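Local coordinates for protein putative isomerase (Streptomyces coelicolor A3, PDB 2OQH) that probably catalyses the dehydration of D-glucarate to 5-dehydro-4-deoxy-D-glucarate, as an acid-sugar enzyme of the enolase superfamily, at residues T32-R37 against G48-G53; V8-V13 against I59-A64; V13-V18 against R363-V368; G300-A305 against A331-E336; G269-W274 against A307-V312. All blocks are in the same frame, centred on the assembly; numbering follows the deposited sequence.

Contact 1 (T32-R37 against G48-G53); sequences TRTVVR and GETMWG
Strands 32-37 and 48-51 run antiparallel, their axes 4.7 Å apart at 154°, with Thr34–Thr50 and Val36–Gly48 as hydrogen-bonded pairs and Val35–Glu49 as the non-hydrogen-bonded pair between them. The straightest rung joins Val36 N to Gly48 O over 2.8 Å (168°). Thr34 and Thr50 share a face, Thr34 CB packing 3.9 Å from the Thr50 CG2 methyl. Beta-branched residues suit this extended backbone, and the two hydroxyls turn to bonds: Thr34 OG1, anti to its carbonyl carbon, donates to Trp52 O at 2.7 Å, from above the carbonyl plane, and Thr50 OG1 bonds Ala95 O. This beta hairpin belongs to the three-stranded antiparallel sheet of the N-terminal domain that accompanies the barrel in the enolase superfamily. Arg33 bends at chi2 and chi3 and crosses the Glu49 side chain at about a right angle, guanidinium and carboxylate planes nearly perpendicular. The salt bridge from Arg33 NE to Glu49 OE2 is 2.7 Å long; as a hydrogen bond it is weak and strongly bent. Thr50 C and Met51 N lie against one guanidinium face. A water accepts from Arg33 NH1 and donates to Thr32 O. Long, buried Glu49 also accepts from Leu302 N and Ala305 N of the barrel domain.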
# COMPACT_ATOMS: atom_id res chain seq x y z
N THR A 32 -7.62 -12.56 3.56
CA THR A 32 -8.95 -12.11 3.92
C THR A 32 -9.09 -10.60 3.70
O THR A 32 -8.20 -9.83 4.07
CB THR A 32 -9.26 -12.46 5.40
OG1 THR A 32 -9.29 -13.89 5.56
CG2 THR A 32 -10.60 -11.89 5.82
N ARG A 33 -10.20 -10.19 3.09
CA ARG A 33 -10.46 -8.78 2.81
C ARG A 33 -11.93 -8.43 3.04
O ARG A 33 -12.81 -9.28 2.91
CB ARG A 33 -10.10 -8.45 1.35
CG ARG A 33 -8.70 -8.87 0.92
CD ARG A 33 -7.64 -7.98 1.54
NE ARG A 33 -7.72 -6.61 1.04
CZ ARG A 33 -6.80 -5.68 1.29
NH1 ARG A 33 -5.73 -5.97 2.02
NH2 ARG A 33 -6.94 -4.45 0.80
N THR A 34 -12.19 -7.17 3.37
CA THR A 34 -13.55 -6.69 3.58
C THR A 34 -13.96 -5.87 2.36
O THR A 34 -13.23 -4.97 1.94
CB THR A 34 -13.64 -5.78 4.84
OG1 THR A 34 -13.48 -6.58 6.02
CG2 THR A 34 -14.99 -5.07 4.89
N VAL A 35 -15.11 -6.20 1.78
CA VAL A 35 -15.60 -5.48 0.60
C VAL A 35 -16.87 -4.71 0.96
O VAL A 35 -17.74 -5.22 1.67
CB VAL A 35 -15.92 -6.44 -0.56
CG1 VAL A 35 -16.32 -5.64 -1.79
CG2 VAL A 35 -14.71 -7.30 -0.86
N VAL A 36 -16.98 -3.49 0.46
CA VAL A 36 -18.13 -2.65 0.75
C VAL A 36 -18.79 -2.15 -0.53
O VAL A 36 -18.10 -1.88 -1.52
CB VAL A 36 -17.71 -1.42 1.60
CG1 VAL A 36 -18.90 -0.50 1.83
CG2 VAL A 36 -17.12 -1.89 2.92
N ARG A 37 -20.12 -2.05 -0.52
CA ARG A 37 -20.86 -1.54 -1.67
C ARG A 37 -21.75 -0.40 -1.22
O ARG A 37 -22.54 -0.55 -0.28
CB ARG A 37 -21.74 -2.61 -2.33
CG ARG A 37 -22.61 -2.06 -3.49
CD ARG A 37 -23.57 -3.11 -4.08
NE ARG A 37 -24.54 -3.56 -3.09
CZ ARG A 37 -25.22 -4.70 -3.17
NH1 ARG A 37 -25.06 -5.52 -4.20
NH2 ARG A 37 -26.05 -5.03 -2.19
N GLY A 48 -15.65 -0.83 -2.68
CA GLY A 48 -14.41 -0.57 -1.98
C GLY A 48 -13.92 -1.86 -1.35
O GLY A 48 -14.72 -2.74 -1.02
N GLU A 49 -12.61 -1.98 -1.18
CA GLU A 49 -12.02 -3.16 -0.59
C GLU A 49 -10.95 -2.70 0.38
O GLU A 49 -10.20 -1.76 0.10
CB GLU A 49 -11.37 -4.02 -1.68
CG GLU A 49 -10.60 -5.23 -1.16
CD GLU A 49 -9.41 -5.58 -2.04
OE1 GLU A 49 -9.52 -5.47 -3.28
OE2 GLU A 49 -8.36 -5.97 -1.48
N THR A 50 -10.88 -3.35 1.54
CA THR A 50 -9.89 -2.96 2.53
C THR A 50 -9.38 -4.21 3.24
O THR A 50 -9.83 -5.32 2.97
CB THR A 50 -10.48 -1.94 3.53
OG1 THR A 50 -9.42 -1.33 4.27
CG2 THR A 50 -11.45 -2.61 4.49
N MSE A 51 -8.44 -4.03 4.16
CA MSE A 51 -7.83 -5.14 4.88
C MSE A 51 -8.69 -5.85 5.93
O MSE A 51 -9.70 -5.33 6.39
CB MSE A 51 -6.54 -4.67 5.53
CG MSE A 51 -6.77 -3.90 6.81
SE MSE A 51 -5.16 -3.09 7.48
CE MSE A 51 -4.23 -4.66 8.12
N TRP A 52 -8.23 -7.04 6.30
CA TRP A 52 -8.86 -7.89 7.31
C TRP A 52 -10.34 -8.18 7.13
O TRP A 52 -10.98 -7.70 6.20
CB TRP A 52 -8.59 -7.31 8.69
CG TRP A 52 -7.15 -7.42 9.09
CD1 TRP A 52 -6.06 -7.39 8.26
CD2 TRP A 52 -6.63 -7.52 10.43
NE1 TRP A 52 -4.91 -7.47 9.00
CE2 TRP A 52 -5.23 -7.55 10.33
CE3 TRP A 52 -7.22 -7.59 11.69
CZ2 TRP A 52 -4.40 -7.65 11.45
CZ3 TRP A 52 -6.39 -7.69 12.82
CH2 TRP A 52 -5.00 -7.71 12.68
N GLY A 53 -10.89 -8.97 8.05
CA GLY A 53 -12.29 -9.35 7.98
C GLY A 53 -13.19 -8.89 9.11
O GLY A 53 -13.49 -7.70 9.23
O HOH W 1 -5.86 -8.24 4.34

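Contact 2 (V8-V13 against I59-A64); sequences VDVWVV and IVRRMA
Apolar contacts make up most of this meeting between strand 8-13 and helix 59-63, which run nearly antiparallel (171°) with axes 8.7 Å apart. Val8 and Val10, on the same side of the strand, both direct their CB toward the helix. Val10 does the most: its CG2 branch, anti to the carbonyl carbon, meets Val60 CG1 at 3.5 Å and also lies 3.9 Å from Arg61 CG, so one methyl touches two consecutive helix residues. Further along, Val8 CB rests 3.9 Å from Ala64 CB. Beta-branched valine favours the extended backbone and presents a compact apolar tip, and the small Ala64 lets the backbones close to 5.8 Å between Val8 CA and Ala64 CA.

A single hydrogen bond adds polarity. Arg61 leaves the helix with a chain extended from CG to NE, running past Val10 CB, and its NH2 donates to Val10 O at 2.9 Å. The bond is somewhat bent (140°), and the donor stands well above the carbonyl plane.

Helix 54-63 packs here on a face of the three-stranded antiparallel sheet of the N-terminal domain, as in the mandelate racemase/muconate lactonizing enzyme family. Strand 5-15 is an outer strand, pairing with strand 31-40 through its odd-numbered residues here. The carbonyl of Val10 therefore faces the outer edge, and the arginine supplies a donor that no further strand provides, while its aliphatic part extends the apolar cover near the surface.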
# COMPACT_ATOMS: atom_id res chain seq x y z
N VAL A 8 -25.60 0.41 2.35
CA VAL A 8 -24.18 0.18 2.59
C VAL A 8 -24.09 -1.27 3.02
O VAL A 8 -24.48 -1.62 4.14
CB VAL A 8 -23.63 1.06 3.74
CG1 VAL A 8 -22.14 0.80 3.91
CG2 VAL A 8 -23.87 2.53 3.44
N ASP A 9 -23.59 -2.13 2.14
CA ASP A 9 -23.47 -3.55 2.44
C ASP A 9 -22.02 -3.99 2.57
O ASP A 9 -21.16 -3.55 1.79
CB ASP A 9 -24.18 -4.36 1.37
CG ASP A 9 -25.67 -4.12 1.37
OD1 ASP A 9 -26.31 -4.43 2.40
OD2 ASP A 9 -26.20 -3.61 0.36
N VAL A 10 -21.75 -4.86 3.53
CA VAL A 10 -20.39 -5.31 3.78
C VAL A 10 -20.24 -6.82 3.74
O VAL A 10 -21.04 -7.55 4.32
CB VAL A 10 -19.91 -4.81 5.17
CG1 VAL A 10 -18.40 -4.96 5.28
CG2 VAL A 10 -20.33 -3.36 5.37
N TRP A 11 -19.20 -7.28 3.05
CA TRP A 11 -18.90 -8.70 2.94
C TRP A 11 -17.46 -8.90 3.36
O TRP A 11 -16.63 -8.02 3.18
CB TRP A 11 -19.01 -9.19 1.49
CG TRP A 11 -20.38 -9.21 0.89
CD1 TRP A 11 -21.26 -10.26 0.88
CD2 TRP A 11 -21.01 -8.16 0.14
NE1 TRP A 11 -22.39 -9.92 0.17
CE2 TRP A 11 -22.26 -8.63 -0.29
CE3 TRP A 11 -20.62 -6.85 -0.21
CZ2 TRP A 11 -23.14 -7.85 -1.06
CZ3 TRP A 11 -21.50 -6.07 -0.97
CH2 TRP A 11 -22.74 -6.58 -1.39
N VAL A 12 -17.17 -10.06 3.95
CA VAL A 12 -15.80 -10.41 4.32
C VAL A 12 -15.53 -11.61 3.44
O VAL A 12 -16.34 -12.54 3.37
CB VAL A 12 -15.67 -10.81 5.81
CG1 VAL A 12 -14.25 -11.29 6.09
CG2 VAL A 12 -15.97 -9.62 6.70
N VAL A 13 -14.41 -11.60 2.73
CA VAL A 13 -14.09 -12.69 1.82
C VAL A 13 -12.66 -13.21 1.96
O VAL A 13 -11.77 -12.50 2.44
CB VAL A 13 -14.30 -12.25 0.37
CG1 VAL A 13 -15.73 -11.77 0.17
CG2 VAL A 13 -13.33 -11.13 0.02
N ILE A 59 -16.74 -2.53 12.11
CA ILE A 59 -16.65 -1.08 12.19
C ILE A 59 -17.47 -0.42 11.09
O ILE A 59 -18.17 0.57 11.33
CB ILE A 59 -15.18 -0.61 12.08
CG1 ILE A 59 -14.34 -1.21 13.20
CG2 ILE A 59 -15.10 0.92 12.16
CD1 ILE A 59 -12.86 -0.92 13.09
N VAL A 60 -17.39 -0.96 9.88
CA VAL A 60 -18.13 -0.40 8.76
C VAL A 60 -19.63 -0.46 9.01
O VAL A 60 -20.35 0.51 8.76
CB VAL A 60 -17.84 -1.13 7.45
CG1 VAL A 60 -18.59 -0.46 6.30
CG2 VAL A 60 -16.35 -1.13 7.18
N ARG A 61 -20.11 -1.59 9.51
CA ARG A 61 -21.53 -1.72 9.78
C ARG A 61 -21.98 -0.76 10.87
O ARG A 61 -23.12 -0.31 10.86
CB ARG A 61 -21.89 -3.16 10.12
CG ARG A 61 -21.73 -4.09 8.92
CD ARG A 61 -22.05 -5.53 9.28
NE ARG A 61 -21.88 -6.43 8.14
CZ ARG A 61 -21.18 -7.56 8.19
NH1 ARG A 61 -20.58 -7.92 9.32
NH2 ARG A 61 -21.07 -8.32 7.11
N ARG A 62 -21.10 -0.45 11.81
CA ARG A 62 -21.47 0.48 12.88
C ARG A 62 -21.51 1.92 12.34
O ARG A 62 -22.07 2.80 12.98
CB ARG A 62 -20.50 0.38 14.07
CG ARG A 62 -20.74 -0.86 14.96
CD ARG A 62 -19.93 -0.82 16.26
NE ARG A 62 -20.29 -1.92 17.17
CZ ARG A 62 -19.77 -2.09 18.39
NH1 ARG A 62 -18.86 -1.25 18.86
NH2 ARG A 62 -20.17 -3.12 19.14
N MSE A 63 -20.93 2.14 11.17
CA MSE A 63 -20.91 3.47 10.56
C MSE A 63 -21.99 3.61 9.48
O MSE A 63 -22.40 4.72 9.14
CB MSE A 63 -19.53 3.78 9.93
CG MSE A 63 -18.35 3.88 10.90
SE MSE A 63 -16.73 4.59 10.03
CE MSE A 63 -16.50 3.22 8.68
N ALA A 64 -22.43 2.47 8.95
CA ALA A 64 -23.44 2.42 7.90
C ALA A 64 -24.70 3.26 8.14
O ALA A 64 -25.11 4.03 7.28
CB ALA A 64 -23.84 0.97 7.65

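Contact 3 (V13-V18 against R363-V368)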
# COMPACT_ATOMS: atom_id res chain seq x y z
N VAL A 13 -14.41 -11.60 2.73
CA VAL A 13 -14.09 -12.69 1.82
C VAL A 13 -12.66 -13.21 1.96
O VAL A 13 -11.77 -12.50 2.44
CB VAL A 13 -14.30 -12.25 0.37
CG1 VAL A 13 -15.73 -11.77 0.17
CG2 VAL A 13 -13.33 -11.13 0.02
N ASN A 14 -12.46 -14.46 1.54
CA ASN A 14 -11.16 -15.11 1.57
C ASN A 14 -10.81 -15.43 0.12
O ASN A 14 -11.57 -16.11 -0.56
CB ASN A 14 -11.22 -16.44 2.33
CG ASN A 14 -11.35 -16.27 3.83
OD1 ASN A 14 -11.38 -15.16 4.35
ND2 ASN A 14 -11.43 -17.40 4.54
N LEU A 15 -9.68 -14.93 -0.36
CA LEU A 15 -9.28 -15.23 -1.73
C LEU A 15 -7.94 -15.90 -1.71
O LEU A 15 -7.09 -15.61 -0.86
CB LEU A 15 -9.22 -13.96 -2.59
CG LEU A 15 -10.58 -13.44 -3.05
CD1 LEU A 15 -11.30 -12.79 -1.88
CD2 LEU A 15 -10.40 -12.42 -4.16
N PRO A 16 -7.72 -16.84 -2.64
CA PRO A 16 -6.45 -17.57 -2.73
C PRO A 16 -5.31 -16.69 -3.23
O PRO A 16 -5.54 -15.71 -3.93
CB PRO A 16 -6.79 -18.70 -3.70
CG PRO A 16 -7.70 -18.01 -4.67
CD PRO A 16 -8.62 -17.24 -3.74
N LEU A 17 -4.09 -17.06 -2.86
CA LEU A 17 -2.91 -16.34 -3.30
C LEU A 17 -1.92 -17.35 -3.86
O LEU A 17 -1.82 -18.47 -3.36
CB LEU A 17 -2.27 -15.59 -2.13
CG LEU A 17 -3.08 -14.45 -1.53
CD1 LEU A 17 -2.39 -13.98 -0.26
CD2 LEU A 17 -3.22 -13.32 -2.54
N VAL A 18 -1.21 -16.94 -4.90
CA VAL A 18 -0.23 -17.81 -5.54
C VAL A 18 1.00 -17.02 -5.94
O VAL A 18 0.90 -15.91 -6.49
CB VAL A 18 -0.80 -18.47 -6.81
CG1 VAL A 18 0.28 -19.27 -7.52
CG2 VAL A 18 -1.97 -19.38 -6.43
N ARG A 363 -20.21 -13.43 -3.41
CA ARG A 363 -21.02 -14.25 -2.53
C ARG A 363 -20.29 -15.57 -2.26
O ARG A 363 -20.30 -16.08 -1.15
CB ARG A 363 -22.39 -14.51 -3.17
CG ARG A 363 -23.48 -14.83 -2.16
CD ARG A 363 -24.83 -15.01 -2.84
NE ARG A 363 -24.76 -15.97 -3.93
CZ ARG A 363 -24.64 -15.64 -5.22
NH1 ARG A 363 -24.59 -14.36 -5.57
NH2 ARG A 363 -24.55 -16.60 -6.14
N HIS A 364 -19.64 -16.11 -3.29
CA HIS A 364 -18.90 -17.37 -3.14
C HIS A 364 -17.78 -17.27 -2.11
O HIS A 364 -17.68 -18.08 -1.19
CB HIS A 364 -18.32 -17.78 -4.50
CG HIS A 364 -17.39 -18.96 -4.43
ND1 HIS A 364 -17.80 -20.23 -4.09
CD2 HIS A 364 -16.06 -19.05 -4.67
CE1 HIS A 364 -16.77 -21.05 -4.12
NE2 HIS A 364 -15.70 -20.36 -4.47
N TYR A 365 -16.92 -16.26 -2.26
CA TYR A 365 -15.80 -16.10 -1.34
C TYR A 365 -16.16 -15.62 0.05
O TYR A 365 -15.33 -15.66 0.95
CB TYR A 365 -14.75 -15.20 -1.98
CG TYR A 365 -14.08 -15.91 -3.13
CD1 TYR A 365 -13.27 -17.02 -2.89
CD2 TYR A 365 -14.29 -15.53 -4.45
CE1 TYR A 365 -12.69 -17.74 -3.94
CE2 TYR A 365 -13.72 -16.24 -5.51
CZ TYR A 365 -12.92 -17.35 -5.24
OH TYR A 365 -12.36 -18.08 -6.28
N ALA A 366 -17.40 -15.16 0.22
CA ALA A 366 -17.84 -14.73 1.54
C ALA A 366 -18.20 -16.00 2.29
O ALA A 366 -18.10 -16.06 3.51
CB ALA A 366 -19.06 -13.82 1.44
N GLY A 367 -18.61 -17.02 1.53
CA GLY A 367 -18.97 -18.30 2.12
C GLY A 367 -17.73 -19.08 2.53
O GLY A 367 -17.76 -19.86 3.48
N VAL A 368 -16.65 -18.85 1.80
CA VAL A 368 -15.39 -19.50 2.09
C VAL A 368 -14.90 -18.97 3.42
O VAL A 368 -14.42 -19.73 4.26
CB VAL A 368 -14.35 -19.19 1.01
CG1 VAL A 368 -13.10 -20.01 1.26
CG2 VAL A 368 -14.94 -19.49 -0.36
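The backbone of Asn14 meets the carbonyl of Tyr365 directly: Asn14 N donates to Tyr365 O over 3.2 Å at 159°, approaching from above the carbonyl plane. The same oxygen lies 3.3 Å from Val13 CA in a CA-H...O contact, so one helix carbonyl is gripped by two successive strand residues. Beside it, Val13 CB packs on Tyr365 CB at 3.8 Å, and Val13 CG1 lies 4.1 Å from Ala366 CB, where a small side chain allows the helix to come close.

With Tyr365 CG anti to the carbonyl carbon (chi1 -70°), the ring swings toward the strand, and its rotation then brings Tyr365 CD1 to 3.0 Å from Asn14 O and CE1 to 4.1 Å from Pro16 CD, the proline ring crossing the tyrosine at about a right angle. Leu15 CG lies over one ring face, toward its rim, and His364 CD2 over the centre of the opposite one. A long aromatic with a polar tip suits this place, since the flat ring packs between Leu15 and His364 and beside Pro16 while the hydroxyl bonds Asp332, which fixes the far end of the ring.

Helix 363-368, the last in the modelled chain, thus crosses strand 13-15 almost perpendicularly (94°). It lies against an outer strand of the N-terminal sheet, which pairs with strand 31-40, while Leu15 continues inward to Leu302 and Asp333 of the barrel domain's loops.

Contact 4 (G300-A305 against A331-E336); sequences GELGIA and ADDIIE
With CG anti to its backbone N (chi1 -154°), Asp333 extends its carboxylate toward the start of helix 303-315; Ile335 instead takes the crowded position for CG1 (chi1 75°), sending CD1 over Gly303. Asp333 OD2 accepts from Gly303 N at 2.7 Å through its syn lone pair. Asp333 OD1 uses its anti lone pair for Ile334 N, also at 2.7 Å, and receives a bond from a water that in turn accepts from Ile304 N. Leu302 holds the N-cap position, where its own side chain cannot accept, so Asp333 serves Gly303 N directly and Ile304 N through the water, while Glu49 takes Ala305 N. Glycine fits at 303 because a CB would collide with both Asp333 OD2 and Ile335 CD1, which sits 3.4 Å from Gly303 C. Ile304 CG1 presses on Ile335 CG2 at 3.5 Å, tighter than usual, and Ile304 CD1 meets Ile334 CD1 at 4.0 Å. An alanine in place of Asp333 takes away these acceptors, and would probably loosen the loop's hold on the helix start. In the barrel domain, the contact thus places a buried carboxylate at the N-terminal end of a helix, whose dipole would probably favour its ionised form.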
# COMPACT_ATOMS: atom_id res chain seq x y z
N GLY A 300 -1.63 -5.98 1.12
CA GLY A 300 -2.36 -7.10 0.55
C GLY A 300 -3.54 -6.74 -0.35
O GLY A 300 -4.45 -7.55 -0.56
N GLU A 301 -3.54 -5.53 -0.90
CA GLU A 301 -4.63 -5.10 -1.77
C GLU A 301 -4.86 -6.03 -2.94
O GLU A 301 -3.91 -6.53 -3.54
CB GLU A 301 -4.36 -3.71 -2.34
CG GLU A 301 -4.30 -2.59 -1.33
CD GLU A 301 -3.06 -2.66 -0.49
OE1 GLU A 301 -1.97 -2.89 -1.07
OE2 GLU A 301 -3.16 -2.48 0.74
N LEU A 302 -6.13 -6.27 -3.27
CA LEU A 302 -6.47 -7.09 -4.43
C LEU A 302 -6.90 -6.11 -5.53
O LEU A 302 -6.51 -4.94 -5.51
CB LEU A 302 -7.60 -8.08 -4.09
CG LEU A 302 -7.24 -9.15 -3.05
CD1 LEU A 302 -8.48 -9.98 -2.73
CD2 LEU A 302 -6.11 -10.04 -3.56
N GLY A 303 -7.70 -6.58 -6.48
CA GLY A 303 -8.12 -5.73 -7.59
C GLY A 303 -8.77 -4.38 -7.32
O GLY A 303 -8.34 -3.36 -7.86
N ILE A 304 -9.82 -4.36 -6.52
CA ILE A 304 -10.50 -3.11 -6.23
C ILE A 304 -9.56 -2.13 -5.52
O ILE A 304 -9.41 -0.98 -5.95
CB ILE A 304 -11.76 -3.34 -5.37
CG1 ILE A 304 -12.74 -4.26 -6.13
CG2 ILE A 304 -12.44 -2.01 -5.05
CD1 ILE A 304 -13.96 -4.66 -5.32
N ALA A 305 -8.92 -2.59 -4.45
CA ALA A 305 -8.00 -1.75 -3.69
C ALA A 305 -6.85 -1.25 -4.56
O ALA A 305 -6.52 -0.05 -4.54
CB ALA A 305 -7.47 -2.52 -2.49
N ALA A 331 -4.76 -14.46 -7.57
CA ALA A 331 -5.27 -15.56 -8.36
C ALA A 331 -6.66 -15.06 -8.75
O ALA A 331 -6.79 -14.03 -9.42
CB ALA A 331 -5.36 -16.83 -7.53
N ASP A 332 -7.70 -15.75 -8.29
CA ASP A 332 -9.07 -15.35 -8.61
C ASP A 332 -9.45 -14.12 -7.77
O ASP A 332 -9.03 -13.99 -6.62
CB ASP A 332 -10.02 -16.52 -8.35
CG ASP A 332 -11.36 -16.36 -9.03
OD1 ASP A 332 -11.40 -15.73 -10.11
OD2 ASP A 332 -12.37 -16.87 -8.50
N ASP A 333 -10.25 -13.23 -8.35
CA ASP A 333 -10.67 -12.01 -7.67
C ASP A 333 -12.13 -11.74 -8.02
O ASP A 333 -12.67 -12.36 -8.94
CB ASP A 333 -9.81 -10.83 -8.15
CG ASP A 333 -9.72 -9.70 -7.12
OD1 ASP A 333 -10.63 -9.58 -6.28
OD2 ASP A 333 -8.73 -8.94 -7.17
N ILE A 334 -12.77 -10.83 -7.29
CA ILE A 334 -14.16 -10.55 -7.59
C ILE A 334 -14.33 -9.53 -8.70
O ILE A 334 -15.43 -9.06 -8.97
CB ILE A 334 -14.93 -10.10 -6.34
CG1 ILE A 334 -14.30 -8.85 -5.73
CG2 ILE A 334 -14.93 -11.22 -5.31
CD1 ILE A 334 -15.00 -8.41 -4.46
N ILE A 335 -13.23 -9.18 -9.36
CA ILE A 335 -13.30 -8.25 -10.48
C ILE A 335 -12.40 -8.79 -11.58
O ILE A 335 -11.69 -9.78 -11.39
CB ILE A 335 -12.85 -6.81 -10.12
CG1 ILE A 335 -11.32 -6.74 -10.00
CG2 ILE A 335 -13.49 -6.38 -8.81
CD1 ILE A 335 -10.78 -5.32 -9.96
N GLU A 336 -12.43 -8.13 -12.73
CA GLU A 336 -11.58 -8.55 -13.84
C GLU A 336 -10.13 -8.19 -13.53
O GLU A 336 -9.85 -7.11 -13.01
CB GLU A 336 -12.04 -7.85 -15.12
CG GLU A 336 -13.38 -8.35 -15.62
CD GLU A 336 -13.26 -9.68 -16.35
OE1 GLU A 336 -12.77 -9.67 -17.51
OE2 GLU A 336 -13.63 -10.72 -15.77
O HOH W 2 -10.95 -6.99 -5.31

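Contact 5 (G269-W274 against A307-V312)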
# COMPACT_ATOMS: atom_id res chain seq x y z
N GLY A 269 2.80 6.20 1.38
CA GLY A 269 1.38 6.51 1.47
C GLY A 269 0.66 5.18 1.45
O GLY A 269 1.28 4.15 1.21
N ASP A 270 -0.64 5.19 1.73
CA ASP A 270 -1.46 3.98 1.73
C ASP A 270 -2.87 4.40 2.12
O ASP A 270 -3.14 4.74 3.27
CB ASP A 270 -0.92 2.95 2.74
CG ASP A 270 -1.77 1.69 2.80
OD1 ASP A 270 -2.82 1.63 2.12
OD2 ASP A 270 -1.39 0.75 3.52
N VAL A 271 -3.75 4.38 1.14
CA VAL A 271 -5.14 4.77 1.34
C VAL A 271 -5.80 4.06 2.51
O VAL A 271 -6.53 4.67 3.28
CB VAL A 271 -5.96 4.52 0.06
CG1 VAL A 271 -7.45 4.69 0.35
CG2 VAL A 271 -5.52 5.48 -1.02
N TYR A 272 -5.52 2.77 2.62
CA TYR A 272 -6.13 1.96 3.65
C TYR A 272 -5.55 2.20 5.03
O TYR A 272 -6.19 1.90 6.04
CB TYR A 272 -6.02 0.50 3.22
CG TYR A 272 -6.55 0.39 1.81
CD1 TYR A 272 -7.90 0.60 1.55
CD2 TYR A 272 -5.68 0.29 0.73
CE1 TYR A 272 -8.38 0.73 0.25
CE2 TYR A 272 -6.15 0.42 -0.59
CZ TYR A 272 -7.50 0.64 -0.82
OH TYR A 272 -7.97 0.83 -2.10
N LYS A 273 -4.35 2.78 5.08
CA LYS A 273 -3.72 3.08 6.35
C LYS A 273 -4.07 4.51 6.80
O LYS A 273 -4.22 4.78 7.99
CB LYS A 273 -2.20 2.92 6.21
CG LYS A 273 -1.40 3.14 7.48
CD LYS A 273 0.11 2.89 7.25
CE LYS A 273 0.45 1.41 7.21
NZ LYS A 273 1.05 0.95 8.50
N TRP A 274 -4.22 5.41 5.83
CA TRP A 274 -4.54 6.82 6.09
C TRP A 274 -6.02 7.19 6.04
O TRP A 274 -6.39 8.35 6.24
CB TRP A 274 -3.73 7.70 5.14
CG TRP A 274 -2.25 7.65 5.46
CD1 TRP A 274 -1.42 6.58 5.32
CD2 TRP A 274 -1.47 8.70 6.04
NE1 TRP A 274 -0.16 6.89 5.80
CE2 TRP A 274 -0.16 8.18 6.24
CE3 TRP A 274 -1.73 10.02 6.42
CZ2 TRP A 274 0.87 8.95 6.81
CZ3 TRP A 274 -0.70 10.78 6.99
CH2 TRP A 274 0.58 10.24 7.17
N ALA A 307 -6.83 -0.87 -7.69
CA ALA A 307 -7.38 0.07 -8.66
C ALA A 307 -7.41 1.48 -8.07
O ALA A 307 -7.08 2.46 -8.74
CB ALA A 307 -8.79 -0.37 -9.07
N ALA A 308 -7.82 1.59 -6.81
CA ALA A 308 -7.88 2.88 -6.14
C ALA A 308 -6.46 3.47 -6.05
O ALA A 308 -6.25 4.65 -6.32
CB ALA A 308 -8.47 2.72 -4.75
N HIS A 309 -5.50 2.63 -5.70
CA HIS A 309 -4.11 3.07 -5.59
C HIS A 309 -3.55 3.54 -6.94
O HIS A 309 -2.83 4.53 -7.00
CB HIS A 309 -3.23 1.95 -5.03
CG HIS A 309 -3.17 1.94 -3.53
ND1 HIS A 309 -3.69 2.95 -2.76
CD2 HIS A 309 -2.61 1.06 -2.67
CE1 HIS A 309 -3.43 2.71 -1.48
NE2 HIS A 309 -2.78 1.56 -1.41
N LEU A 310 -3.90 2.82 -8.00
CA LEU A 310 -3.43 3.16 -9.34
C LEU A 310 -3.93 4.53 -9.76
O LEU A 310 -3.23 5.26 -10.44
CB LEU A 310 -3.88 2.09 -10.34
CG LEU A 310 -3.21 0.73 -10.12
CD1 LEU A 310 -3.84 -0.35 -11.01
CD2 LEU A 310 -1.73 0.88 -10.41
N ALA A 311 -5.16 4.87 -9.36
CA ALA A 311 -5.73 6.17 -9.70
C ALA A 311 -4.93 7.26 -8.98
O ALA A 311 -4.66 8.32 -9.53
CB ALA A 311 -7.20 6.24 -9.29
N VAL A 312 -4.55 6.98 -7.74
CA VAL A 312 -3.78 7.95 -6.98
C VAL A 312 -2.41 8.15 -7.60
O VAL A 312 -2.01 9.28 -7.87
CB VAL A 312 -3.65 7.52 -5.51
CG1 VAL A 312 -2.76 8.51 -4.76
CG2 VAL A 312 -5.03 7.47 -4.87
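His309 meets Tyr272 tip to tip, Tyr272 CE2 overlapping one imidazole face near the rim, 3.7 Å from His309 NE2; the ring planes are 52° apart, an oblique pair. It joins two parts of the TIM barrel of the enolase superfamily: the short helical turn after strand 266-269 and helix 303-315. Asp270, at the N-cap of that turn, accepts from Tyr272 N through OD1, and the same oxygen lies near the plane of the imidazole edge, 3.5 Å from His309 NE2. Its other oxygen, OD2, is weakly bonded to His297 ND1, a pairing consistent with the His-Asp dyad of mandelate racemase relatives. His309 thus belongs to the surroundings of Asp270. An alanine at His309 removes the ring, and would probably leave Tyr272, Val271 and the side of Asp270 less well packed. Branched, apolar Val271 can offer both CB and CG2 to His309 CE1, each at 3.5 Å, while CG2 reaches on to Val312 CG2. The tyrosine hydroxyl bonds Ala305 O, and small Ala308 sits beside it, Tyr272 OH lying 3.3 Å from Ala308 CB. His309 ND1, buried, has no polar partner in the model and lies 3.6 Å from Val271 CG2.

How the contacts relate
From the N terminus, strand 5-15 opens two loops. Contact 2 closes the shorter at helix 54-63, and within it contact 1 zips the hairpin of strands 31-40 and 45-51. Contact 3 closes the longer at the last helix, 359-368. Contacts 2 and 3 share Val13 and cross, so the same strand is held by a helix of its own domain and by the chain's end. Contacts 4 and 5 both fall within the span of contact 3, and they cross each other through helix 303-315. The sheet reaches contact 4 in the barrel's loops by Glu49 and by Leu15, the last helix reaches it by Tyr365 with Asp332, and contact 1 also touches contact 5 at Tyr272.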